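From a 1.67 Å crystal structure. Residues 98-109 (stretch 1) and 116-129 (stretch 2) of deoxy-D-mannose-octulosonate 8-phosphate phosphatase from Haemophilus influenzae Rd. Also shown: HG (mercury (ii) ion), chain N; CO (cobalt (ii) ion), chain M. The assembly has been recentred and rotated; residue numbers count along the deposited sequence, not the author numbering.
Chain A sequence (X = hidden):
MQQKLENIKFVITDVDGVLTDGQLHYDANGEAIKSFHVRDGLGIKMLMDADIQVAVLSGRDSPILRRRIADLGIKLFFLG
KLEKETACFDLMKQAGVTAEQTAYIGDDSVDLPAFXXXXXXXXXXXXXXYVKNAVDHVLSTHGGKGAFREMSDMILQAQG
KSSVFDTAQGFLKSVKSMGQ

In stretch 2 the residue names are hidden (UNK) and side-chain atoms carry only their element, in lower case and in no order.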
# COMPACT_ATOMS: atom_id res chain seq x y z
N THR A 98 -10.96 -32.19 -15.01
CA THR A 98 -10.60 -33.04 -13.91
C THR A 98 -9.65 -32.33 -12.95
O THR A 98 -9.10 -31.28 -13.30
CB THR A 98 -9.88 -34.31 -14.39
OG1 THR A 98 -8.57 -33.95 -14.83
CG2 THR A 98 -10.63 -34.92 -15.62
N ALA A 99 -9.44 -32.91 -11.76
CA ALA A 99 -8.53 -32.28 -10.80
C ALA A 99 -7.11 -32.24 -11.35
O ALA A 99 -6.40 -31.23 -11.20
CB ALA A 99 -8.53 -33.03 -9.43
N GLU A 100 -6.67 -33.30 -12.01
CA GLU A 100 -5.33 -33.26 -12.57
C GLU A 100 -5.12 -32.11 -13.52
O GLU A 100 -3.99 -31.66 -13.68
CB GLU A 100 -4.93 -34.58 -13.28
CG GLU A 100 -5.91 -35.17 -14.25
CD GLU A 100 -5.37 -36.49 -14.87
OE1 GLU A 100 -6.17 -37.30 -15.43
OE2 GLU A 100 -4.13 -36.70 -14.79
N GLN A 101 -6.19 -31.62 -14.15
CA GLN A 101 -6.07 -30.52 -15.12
C GLN A 101 -6.36 -29.15 -14.47
O GLN A 101 -6.50 -28.14 -15.17
CB GLN A 101 -7.08 -30.73 -16.26
CG GLN A 101 -7.22 -32.18 -16.82
CD GLN A 101 -8.44 -32.40 -17.81
OE1 GLN A 101 -9.59 -31.95 -17.58
NE2 GLN A 101 -8.18 -33.15 -18.89
N THR A 102 -6.48 -29.12 -13.15
CA THR A 102 -6.79 -27.86 -12.45
C THR A 102 -5.61 -27.39 -11.61
O THR A 102 -4.89 -28.21 -11.05
CB THR A 102 -7.92 -28.11 -11.51
OG1 THR A 102 -9.04 -28.63 -12.24
CG2 THR A 102 -8.34 -26.82 -10.80
N ALA A 103 -5.43 -26.07 -11.52
CA ALA A 103 -4.35 -25.52 -10.69
C ALA A 103 -5.02 -24.57 -9.72
O ALA A 103 -6.01 -23.97 -10.06
CB ALA A 103 -3.34 -24.75 -11.52
N TYR A 104 -4.44 -24.41 -8.52
CA TYR A 104 -5.02 -23.56 -7.48
C TYR A 104 -3.94 -22.60 -7.00
O TYR A 104 -2.78 -22.96 -6.98
CB TYR A 104 -5.40 -24.38 -6.25
CG TYR A 104 -6.21 -23.64 -5.22
CD1 TYR A 104 -7.61 -23.55 -5.30
CD2 TYR A 104 -5.57 -22.95 -4.16
CE1 TYR A 104 -8.36 -22.80 -4.37
CE2 TYR A 104 -6.30 -22.25 -3.27
CZ TYR A 104 -7.67 -22.15 -3.35
OH TYR A 104 -8.35 -21.41 -2.41
N ILE A 105 -4.34 -21.42 -6.57
CA ILE A 105 -3.35 -20.48 -6.04
C ILE A 105 -3.91 -19.94 -4.74
O ILE A 105 -5.02 -19.41 -4.72
CB ILE A 105 -2.99 -19.33 -7.07
CG1 ILE A 105 -2.00 -18.33 -6.38
CG2 ILE A 105 -4.26 -18.72 -7.75
CD1 ILE A 105 -1.42 -17.29 -7.43
N GLY A 106 -3.14 -20.04 -3.65
CA GLY A 106 -3.69 -19.62 -2.36
C GLY A 106 -2.59 -19.02 -1.53
O GLY A 106 -1.43 -18.92 -1.99
N ASP A 107 -2.98 -18.56 -0.36
CA ASP A 107 -1.98 -17.91 0.54
C ASP A 107 -2.03 -18.35 2.00
O ASP A 107 -1.17 -17.94 2.76
CB ASP A 107 -2.18 -16.40 0.58
CG ASP A 107 -3.48 -16.00 1.29
OD1 ASP A 107 -3.48 -15.14 2.20
OD2 ASP A 107 -4.53 -16.54 0.95
N ASP A 108 -3.06 -19.10 2.39
CA ASP A 108 -3.18 -19.43 3.83
C ASP A 108 -3.67 -20.82 4.15
O ASP A 108 -3.95 -21.62 3.23
CB ASP A 108 -4.10 -18.35 4.51
CG ASP A 108 -3.77 -18.12 5.99
OD1 ASP A 108 -4.46 -17.26 6.60
OD2 ASP A 108 -2.80 -18.77 6.50
N SER A 109 -3.78 -21.09 5.46
CA SER A 109 -4.19 -22.41 5.95
C SER A 109 -5.46 -22.91 5.33
O SER A 109 -5.57 -24.11 5.02
CB SER A 109 -4.32 -22.40 7.49
OG SER A 109 -3.06 -21.96 8.04
N UNK A 116 -4.49 -29.68 -2.04
CA UNK A 116 -4.57 -31.14 -2.06
C UNK A 116 -5.60 -31.65 -3.07
O UNK A 116 -5.40 -32.66 -3.72
c UNK A 116 -4.90 -31.65 -0.67
N UNK A 117 -6.69 -30.93 -3.21
CA UNK A 117 -7.72 -31.35 -4.14
C UNK A 117 -7.31 -31.06 -5.59
O UNK A 117 -7.71 -31.83 -6.50
c UNK A 117 -8.96 -30.68 -3.82
N UNK A 118 -6.51 -30.00 -5.82
CA UNK A 118 -6.07 -29.71 -7.22
C UNK A 118 -4.83 -30.50 -7.65
O UNK A 118 -4.08 -30.96 -6.82
s UNK A 118 -7.18 -27.15 -7.76
c UNK A 118 -5.76 -28.22 -7.42
N UNK A 119 -4.63 -30.60 -8.95
CA UNK A 119 -3.49 -31.32 -9.48
C UNK A 119 -2.20 -30.52 -9.35
O UNK A 119 -1.16 -31.11 -9.17
N UNK A 120 -2.28 -29.20 -9.42
CA UNK A 120 -1.11 -28.32 -9.34
C UNK A 120 -1.48 -27.20 -8.39
O UNK A 120 -2.64 -26.77 -8.38
c UNK A 120 -0.83 -27.69 -10.75
o UNK A 120 -0.55 -28.75 -11.68
c UNK A 120 0.31 -26.72 -10.72
N UNK A 121 -0.52 -26.73 -7.60
CA UNK A 121 -0.82 -25.66 -6.66
C UNK A 121 0.34 -24.66 -6.59
O UNK A 121 1.50 -25.04 -6.68
c UNK A 121 -1.04 -26.26 -5.26
o UNK A 121 0.07 -27.09 -4.93
N UNK A 122 -0.02 -23.41 -6.35
CA UNK A 122 0.88 -22.29 -6.25
C UNK A 122 0.62 -21.49 -5.00
O UNK A 122 -0.53 -21.33 -4.60
c UNK A 122 0.03 -22.68 -9.44
c UNK A 122 0.28 -23.16 -10.69
c UNK A 122 0.95 -21.87 -8.77
c UNK A 122 0.61 -21.31 -7.39
c UNK A 122 2.14 -21.56 -9.40
c UNK A 122 1.47 -22.86 -11.35
c UNK A 122 2.41 -22.05 -10.71
N UNK A 123 1.69 -20.99 -4.40
CA UNK A 123 1.51 -20.13 -3.22
C UNK A 123 2.14 -18.81 -3.56
O UNK A 123 3.19 -18.78 -4.23
c UNK A 123 2.22 -20.76 -1.97
N UNK A 124 1.50 -17.73 -3.13
CA UNK A 124 2.05 -16.38 -3.29
C UNK A 124 3.28 -16.24 -2.41
O UNK A 124 3.46 -16.98 -1.42
c UNK A 124 1.00 -15.27 -2.93
c UNK A 124 -0.16 -15.35 -3.91
c UNK A 124 0.49 -15.44 -1.48
N UNK A 125 4.15 -15.31 -2.80
CA UNK A 125 5.43 -15.14 -2.07
C UNK A 125 5.38 -14.85 -0.58
O UNK A 125 6.36 -15.09 0.14
c UNK A 125 6.24 -14.08 -2.76
N UNK A 126 4.32 -14.22 -0.13
CA UNK A 126 4.25 -13.84 1.28
C UNK A 126 3.41 -14.79 2.08
O UNK A 126 3.09 -14.53 3.23
o UNK A 126 1.70 -11.25 1.22
o UNK A 126 2.15 -12.66 -0.33
c UNK A 126 3.75 -12.39 1.49
c UNK A 126 2.45 -12.09 0.74
N UNK A 127 3.10 -15.95 1.47
CA UNK A 127 2.37 -16.97 2.20
C UNK A 127 3.29 -17.55 3.30
O UNK A 127 4.53 -17.51 3.20
c UNK A 127 1.95 -18.13 1.24
N UNK A 128 2.71 -18.12 4.36
CA UNK A 128 3.62 -18.68 5.38
C UNK A 128 4.27 -19.92 4.94
O UNK A 128 3.82 -20.60 4.01
c UNK A 128 1.34 -19.14 5.96
c UNK A 128 1.31 -18.15 4.81
c UNK A 128 2.73 -18.92 6.59
N UNK A 129 5.31 -20.26 5.69
CA UNK A 129 6.11 -21.41 5.37
C UNK A 129 5.33 -22.67 5.18
O UNK A 129 5.59 -23.45 4.25
c UNK A 129 7.93 -20.34 6.65
c UNK A 129 9.05 -20.30 5.69
c UNK A 129 7.92 -22.86 6.26
c UNK A 129 7.10 -21.62 6.49
HG HG N . -8.48 -27.04 -5.91
CO CO M . -6.50 -16.08 1.14
O HOH W 1 -2.70 -29.62 -12.69
O HOH W 2 -6.08 -15.06 2.92
O HOH W 3 -8.64 -15.65 1.11
O HOH W 4 -6.94 -17.97 2.01

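Position 116 carries a single side-chain carbon, lies in the last part of a helix and touches nothing on stretch 1; one carbon makes it Ala116. Position 117 likewise has one carbon, and its carbonyl O lies 3.3 Å from the CB of Ala99; it is Ala117. At 118 one carbon is followed by a sulfur with no carbon beyond it, which identifies Cys118, the first residue to leave helical geometry. Its SG packs 3.3 Å from Thr102 CG2 and 3.6 Å from Tyr104 CB, and binds the mercury ion, with SG and HG 2.3 Å apart.

Position 119 has no side-chain atoms and is Gly119. A CB here would point toward stretch 1 and clash with the carbonyl oxygens of Ala99 and Glu100. The close approach lets Gly119 N make two weak hydrogen bonds, to Ala99 O (2.9 Å) and Thr102 O (3.2 Å).

At 120 the first side-chain carbon bears one oxygen and one carbon, the fork of a threonine. The CB of Thr120 lies 3.9 Å from Ala103 CB, and its OG1 is 2.5 Å from the O of water 1, a water within hydrogen-bonding distance of Glu100 O (2.6 Å) and Thr102 O (3.1 Å) too. Position 121 has one carbon and one oxygen, hence Ser121; its CA forms a CA-H...O contact with Tyr104 O at 3.4 Å, while its hydroxyl is hydrogen-bonded elsewhere in the structure.

Position 122 shows one carbon leading to a ring of six carbons with no oxygen attached, so it is Phe122. Its CB faces Ile105 CG1 at 4.1 Å, and Ala103 CB meets the ring edge, 4.0 Å from CE1. The single carbon of 123 makes it Ala123, whose CA lies 3.4 Å from Gly106 O. Position 124 has three carbons forked at the first, giving Val124; CG1 is 4.2 Å from Ile105 CD1 and CG2 is 3.5 Å from Asp107 CB.

One carbon at 125 defines Ala125, out of reach of stretch 1. At 126 two carbons, the second carrying two oxygens, define Asp126, which makes no contact with stretch 1 either. The lone carbon of 127 points toward stretch 1 and marks Ala127, its CB 3.5 Å from Asp107 O; this residue closes a type I turn begun at Val124. Three carbons close onto the backbone N at 128, as only proline does, and Pro128 CD lies 3.2 Å from Asp107 O. The four carbons of 129, forked at the first with one longer arm, are those of Ile129, beyond reach.

The contact is built around two parallel strands. Thr120 N donates to Thr102 O (3.2 Å), Tyr104 N to Thr120 O (3.0 Å), Phe122 N to Tyr104 O (2.9 Å) and Gly106 N to Phe122 O (3.1 Å); Val124 N adds a weak bond to Gly106 O (3.4 Å). Ala103, Ile105, Thr120 and Phe122 share one face of the sheet. Beyond the strands, Asp107 OD2 binds cobalt at 2.0 Å from CO.

Stretch 2 116-129: AACGTSFAVADAPI
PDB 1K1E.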